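Local coordinates for putative translational inhibitor protein (Yersinia pestis, PDB 5V4D), which is of unknown function but belongs to the Rid family, whose members commonly deaminate reactive enamine and imine intermediates, so it may do the same, at the interface of chains A and B. Numbering follows the deposited sequence. Chains: chain A/B, Putative translational inhibitor protein.

Contact 1: the interface of chains A and B. Residues chain A 4, 20, 22-23, 30; chain B 75, 103-105.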
ATOM      1  N   LYS A   4      -8.259  17.341   7.797  1.00 22.66           N
ATOM      2  CA  LYS A   4      -8.737  16.310   6.883  1.00 22.17           C
ATOM      3  C   LYS A   4     -10.007  16.765   6.160  1.00 20.76           C
ATOM      4  O   LYS A   4     -10.963  17.254   6.784  1.00 23.73           O
ATOM      5  CB  LYS A   4      -8.954  15.021   7.688  1.00 28.77           C
ATOM      6  CG  LYS A   4      -9.864  14.046   7.148  1.00 27.24           C
ATOM      7  CD  LYS A   4      -9.694  12.747   7.940  1.00 23.24           C
ATOM      8  CE  LYS A   4     -10.892  11.908   7.679  1.00 18.01           C
ATOM      9  NZ  LYS A   4     -11.096  10.799   8.681  1.00 18.33           N
ATOM     10  N   SER A  20     -14.469   7.237   1.458  1.00 17.09           N
ATOM     11  CA  SER A  20     -14.538   8.433   0.641  1.00 16.18           C
ATOM     12  C   SER A  20     -13.739   8.236  -0.642  1.00 16.28           C
ATOM     13  O   SER A  20     -12.735   7.521  -0.638  1.00 18.37           O
ATOM     14  CB  SER A  20     -13.966   9.624   1.400  1.00 21.84           C
ATOM     15  OG  SER A  20     -14.745   9.910   2.572  1.00 19.58           O
ATOM     16  N   ALA A  22     -11.730  10.309  -1.975  1.00 15.65           N
ATOM     17  CA  ALA A  22     -10.376  10.675  -1.591  1.00 16.02           C
ATOM     18  C   ALA A  22     -10.458  11.553  -0.357  1.00 17.60           C
ATOM     19  O   ALA A  22     -11.523  12.095  -0.029  1.00 16.97           O
ATOM     20  CB  ALA A  22      -9.661  11.398  -2.706  1.00 15.01           C
ATOM     21  N   ILE A  23      -9.330  11.632   0.352  1.00 15.26           N
ATOM     22  CA  ILE A  23      -9.179  12.475   1.540  1.00 13.85           C
ATOM     23  C   ILE A  23      -7.947  13.336   1.320  1.00 15.80           C
ATOM     24  O   ILE A  23      -6.905  12.819   0.907  1.00 16.42           O
ATOM     25  CB  ILE A  23      -8.992  11.629   2.819  1.00 14.30           C
ATOM     26  CG1 ILE A  23     -10.269  10.879   3.186  1.00 14.66           C
ATOM     27  CG2 ILE A  23      -8.490  12.521   4.005  1.00 14.90           C
ATOM     28  CD1 ILE A  23     -11.425  11.788   3.564  1.00 18.90           C
ATOM     29  N   TYR A  30      -5.083  11.477  -0.676  1.00 15.17           N
ATOM     30  CA  TYR A  30      -5.077  10.021  -0.587  1.00 17.01           C
ATOM     31  C   TYR A  30      -6.312   9.544  -1.334  1.00 15.09           C
ATOM     32  O   TYR A  30      -7.423   9.732  -0.845  1.00 17.17           O
ATOM     33  CB  TYR A  30      -5.138   9.548   0.865  1.00 15.62           C
ATOM     34  CG  TYR A  30      -3.970   9.955   1.728  1.00 15.11           C
ATOM     35  CD1 TYR A  30      -2.875   9.083   1.913  1.00 18.65           C
ATOM     36  CD2 TYR A  30      -3.943  11.205   2.355  1.00 17.60           C
ATOM     37  CE1 TYR A  30      -1.798   9.459   2.692  1.00 18.55           C
ATOM     38  CE2 TYR A  30      -2.858  11.575   3.149  1.00 20.72           C
ATOM     39  CZ  TYR A  30      -1.801  10.713   3.308  1.00 24.01           C
ATOM     40  OH  TYR A  30      -0.745  11.122   4.106  1.00 25.64           O
TER
ATOM     41  N   VAL B  75      -6.785   8.736   7.573  1.00 14.99           N
ATOM     42  CA  VAL B  75      -6.978   9.315   6.237  1.00 14.52           C
ATOM     43  C   VAL B  75      -7.139   8.254   5.168  1.00 15.30           C
ATOM     44  O   VAL B  75      -7.768   8.508   4.128  1.00 15.76           O
ATOM     45  CB  VAL B  75      -5.842  10.284   5.829  1.00 17.15           C
ATOM     46  CG1 VAL B  75      -5.765  11.447   6.834  1.00 17.70           C
ATOM     47  CG2 VAL B  75      -4.516   9.581   5.732  1.00 22.22           C
ATOM     48  N   PHE B 103     -15.392   9.226   6.378  1.00 18.27           N
ATOM     49  CA  PHE B 103     -14.819   7.902   6.101  1.00 19.22           C
ATOM     50  C   PHE B 103     -13.447   8.056   5.434  1.00 16.41           C
ATOM     51  O   PHE B 103     -13.291   8.870   4.513  1.00 17.00           O
ATOM     52  CB  PHE B 103     -15.712   7.069   5.169  1.00 20.59           C
ATOM     53  CG  PHE B 103     -16.988   6.553   5.802  1.00 27.18           C
ATOM     54  CD1 PHE B 103     -17.044   6.233   7.139  1.00 30.26           C
ATOM     55  CD2 PHE B 103     -18.123   6.354   5.020  1.00 28.95           C
ATOM     56  CE1 PHE B 103     -18.205   5.722   7.717  1.00 38.94           C
ATOM     57  CE2 PHE B 103     -19.294   5.836   5.587  1.00 39.96           C
ATOM     58  CZ  PHE B 103     -19.333   5.527   6.946  1.00 42.73           C
ATOM     59  N   PRO B 104     -12.451   7.269   5.834  1.00 16.19           N
ATOM     60  CA  PRO B 104     -11.139   7.323   5.168  1.00 14.12           C
ATOM     61  C   PRO B 104     -11.240   6.946   3.702  1.00 15.43           C
ATOM     62  O   PRO B 104     -12.171   6.278   3.264  1.00 15.20           O
ATOM     63  CB  PRO B 104     -10.297   6.282   5.939  1.00 17.94           C
ATOM     64  CG  PRO B 104     -10.912   6.293   7.307  1.00 17.36           C
ATOM     65  CD  PRO B 104     -12.403   6.494   7.089  1.00 16.68           C
ATOM     66  N   ALA B 105     -10.212   7.337   2.946  1.00 14.47           N
ATOM     67  CA  ALA B 105      -9.989   6.699   1.668  1.00 14.26           C
ATOM     68  C   ALA B 105      -9.635   5.228   1.921  1.00 15.70           C
ATOM     69  O   ALA B 105      -9.226   4.852   3.023  1.00 16.07           O
ATOM     70  CB  ALA B 105      -8.840   7.396   0.920  1.00 16.28           C
TER
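The loop ahead of strand 22-25 in chain A, together with that strand and strand 28-31, meets the loop leading into strand 105-110 and the start of strand 74-81 in chain B. The polar end of the contact is A:Ser20, which makes two hydrogen bonds to successive carbonyls of chain B. The hydroxyl A:Ser20 OG donates to B:Phe103 O at 2.6 Å, reaching this oxygen with a tilt of only 20° from the carbonyl plane. The backbone A:Ser20 N donates to B:Pro104 O at 3.1 Å; here the bond is nearly straight at the hydrogen, but the N stands well above the carbonyl plane. The hydroxyl lies beside its own backbone N (chi1 -63°), which lets one small residue serve both carbonyls; a short side chain with a terminal donor suits this place.

A:Ile23 continues the contact with carbon. A:Ile23 CG1 lies 3.6 Å from B:Ala105 N, CD1 packs near B:Phe103 O, and A:Ile23 CG2 rests against B:Val75 CB at 3.9 Å, with B:Val75 CG1 alongside at the margin. The branched side chain thus spreads over backbone on one branch and over valine on the other. B:Val75 in turn sets its methyl CG2 over the middle of the A:Tyr30 ring, 3.7 Å from the centroid, a CH-pi contact. That methyl occupies the position between the backbone N and carbonyl carbon. The tyrosine ring is met within its own chain by A:Ile23 O, in plane at the edge. The small B:Ala105 suits the place, its CB 3.3 Å from the backbone A:Tyr30 O.

The patch lies near one end of the interface, where strand 105-110 of chain B begins and the neighbouring strands 22-25 and 28-31 of chain A face it across the subunit boundary.

Contact 2: the interface of chains A and B. Residues chain A 80, 111, 113-115, 121; chain B 108-109.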
ATOM      1  N   PHE A  80      -2.928  -3.057  -8.600  1.00 12.85           N
ATOM      2  CA  PHE A  80      -3.385  -4.401  -8.209  1.00 12.50           C
ATOM      3  C   PHE A  80      -4.010  -5.007  -9.452  1.00 12.65           C
ATOM      4  O   PHE A  80      -4.964  -4.448 -10.010  1.00 14.89           O
ATOM      5  CB  PHE A  80      -4.404  -4.335  -7.065  1.00 16.16           C
ATOM      6  CG  PHE A  80      -3.912  -3.618  -5.816  1.00 16.17           C
ATOM      7  CD1 PHE A  80      -3.041  -4.220  -4.925  1.00 16.98           C
ATOM      8  CD2 PHE A  80      -4.403  -2.378  -5.513  1.00 16.54           C
ATOM      9  CE1 PHE A  80      -2.662  -3.554  -3.730  1.00 16.32           C
ATOM     10  CE2 PHE A  80      -4.000  -1.730  -4.325  1.00 17.59           C
ATOM     11  CZ  PHE A  80      -3.160  -2.310  -3.478  1.00 16.07           C
ATOM     12  N   VAL A 111      -2.991  -9.757  -7.470  1.00 14.55           N
ATOM     13  CA  VAL A 111      -3.947 -10.110  -6.420  1.00 14.83           C
ATOM     14  C   VAL A 111      -4.838 -11.248  -6.912  1.00 18.82           C
ATOM     15  O   VAL A 111      -4.916 -11.555  -8.114  1.00 16.41           O
ATOM     16  CB  VAL A 111      -4.804  -8.901  -6.021  1.00 16.41           C
ATOM     17  CG1 VAL A 111      -3.894  -7.789  -5.476  1.00 21.48           C
ATOM     18  CG2 VAL A 111      -5.601  -8.376  -7.209  1.00 19.68           C
ATOM     19  N   ALA A 113      -8.261 -11.476  -6.347  1.00 14.69           N
ATOM     20  CA  ALA A 113      -9.568 -10.983  -6.750  1.00 14.10           C
ATOM     21  C   ALA A 113      -9.677  -9.514  -6.359  1.00 16.61           C
ATOM     22  O   ALA A 113      -8.990  -9.033  -5.450  1.00 15.66           O
ATOM     23  CB  ALA A 113     -10.719 -11.756  -6.108  1.00 15.79           C
ATOM     24  N   LEU A 114     -10.592  -8.822  -7.027  1.00 15.02           N
ATOM     25  CA  LEU A 114     -10.852  -7.406  -6.804  1.00 13.97           C
ATOM     26  C   LEU A 114     -12.350  -7.187  -6.671  1.00 16.46           C
ATOM     27  O   LEU A 114     -13.159  -7.993  -7.158  1.00 17.29           O
ATOM     28  CB  LEU A 114     -10.313  -6.541  -7.956  1.00 14.21           C
ATOM     29  CG  LEU A 114      -8.781  -6.484  -8.006  1.00 16.09           C
ATOM     30  CD1 LEU A 114      -8.322  -5.849  -9.331  1.00 16.83           C
ATOM     31  CD2 LEU A 114      -8.184  -5.724  -6.809  1.00 17.37           C
ATOM     32  N   PRO A 115     -12.754  -6.066  -6.079  1.00 16.28           N
ATOM     33  CA  PRO A 115     -14.186  -5.756  -6.004  1.00 17.48           C
ATOM     34  C   PRO A 115     -14.836  -5.816  -7.380  1.00 20.53           C
ATOM     35  O   PRO A 115     -14.253  -5.379  -8.381  1.00 16.77           O
ATOM     36  CB  PRO A 115     -14.205  -4.325  -5.458  1.00 17.92           C
ATOM     37  CG  PRO A 115     -12.963  -4.248  -4.610  1.00 20.33           C
ATOM     38  CD  PRO A 115     -11.929  -5.030  -5.432  1.00 19.08           C
ATOM     39  N   GLU A 121      -7.103  -2.548 -10.317  1.00 14.58           N
ATOM     40  CA  GLU A 121      -7.455  -1.477  -9.385  1.00 13.06           C
ATOM     41  C   GLU A 121      -6.221  -0.627  -9.188  1.00 16.17           C
ATOM     42  O   GLU A 121      -5.139  -1.182  -8.975  1.00 17.74           O
ATOM     43  CB  GLU A 121      -7.943  -2.044  -8.037  1.00 14.59           C
ATOM     44  CG  GLU A 121      -8.401  -0.945  -7.074  1.00 16.93           C
ATOM     45  CD  GLU A 121      -8.866  -1.488  -5.735  1.00 30.80           C
ATOM     46  OE1 GLU A 121      -8.692  -0.831  -4.683  1.00 26.47           O
ATOM     47  OE2 GLU A 121      -9.318  -2.652  -5.711  1.00 25.09           O
TER
ATOM     48  N   THR B 108      -9.483  -2.153  -1.116  1.00 16.06           N
ATOM     49  CA  THR B 108      -9.809  -3.502  -0.652  1.00 16.46           C
ATOM     50  C   THR B 108      -9.377  -4.446  -1.753  1.00 16.89           C
ATOM     51  O   THR B 108      -9.752  -4.250  -2.909  1.00 18.79           O
ATOM     52  CB  THR B 108     -11.309  -3.694  -0.375  1.00 19.62           C
ATOM     53  OG1 THR B 108     -11.731  -2.797   0.655  1.00 21.52           O
ATOM     54  CG2 THR B 108     -11.609  -5.142   0.066  1.00 22.09           C
ATOM     55  N   VAL B 109      -8.574  -5.469  -1.418  1.00 14.02           N
ATOM     56  CA  VAL B 109      -8.145  -6.438  -2.418  1.00 13.78           C
ATOM     57  C   VAL B 109      -8.118  -7.815  -1.766  1.00 13.99           C
ATOM     58  O   VAL B 109      -7.899  -7.943  -0.554  1.00 15.63           O
ATOM     59  CB  VAL B 109      -6.761  -6.116  -3.020  1.00 14.67           C
ATOM     60  CG1 VAL B 109      -6.698  -4.690  -3.603  1.00 15.71           C
ATOM     61  CG2 VAL B 109      -5.651  -6.270  -1.984  1.00 17.91           C
TER
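B:Thr108 O, a backbone carbonyl oxygen in strand 105-110, lies between two groups of chain A: the carboxylate of A:Glu121 and the ring of A:Pro115. A:Glu121 OE2 is 3.3 Å from B:Thr108 O, a contact between two oxygens rather than a hydrogen bond, and A:Pro115 CD approaches the same B:Thr108 O to 3.4 Å. The proline suits its place at the start of the 3-10 helix 115-117, offering a rigid, flat-sided carbon surface to the neighbouring strand. A:Glu121 reaches the boundary from strand 120-127 by stretching out: CG is anti to the backbone N (chi1 -176°) and the chain stays extended to the carboxylate. By family resemblance this glutamate probably belongs to the active site, which in Rid proteins is built between subunits.

The next residue, B:Val109, supplies the hydrophobic half of the contact and hides 65 Å² of its surface against chain A. Its methyl CG1 stands over the centre of one face of the A:Phe80 ring, 3.7 Å from the centroid, and the two side chains cross at about a right angle. A flat aromatic ring suits this position because it gives a single methyl a broad face to rest on. B:Val109 CG1, anti to the carbonyl carbon (chi1 -55°), reaches over this ring while A:Leu114 CD2 touches it from alongside, the leucine and valine side chains pointing the same way. A:Val111 crosses the valine at about a right angle, its CG1 4.1 Å from B:Val109 CB.

The C-alpha centres of contact 1 and contact 2 lie about 18 Å apart along the same interface. Strand 105-110 of chain B joins them, its first residue serving contact 1 and its later half contact 2. Strand 74-81 also takes part in both, but from opposite subunits: chain B lends its start to contact 1 and chain A its far end to contact 2. One subunit boundary is thus secured at two separated levels. The deposited assembly holds three copies, in keeping with the trimers typical of Rid proteins, in which pairing of this kind would also shape the clefts between subunits.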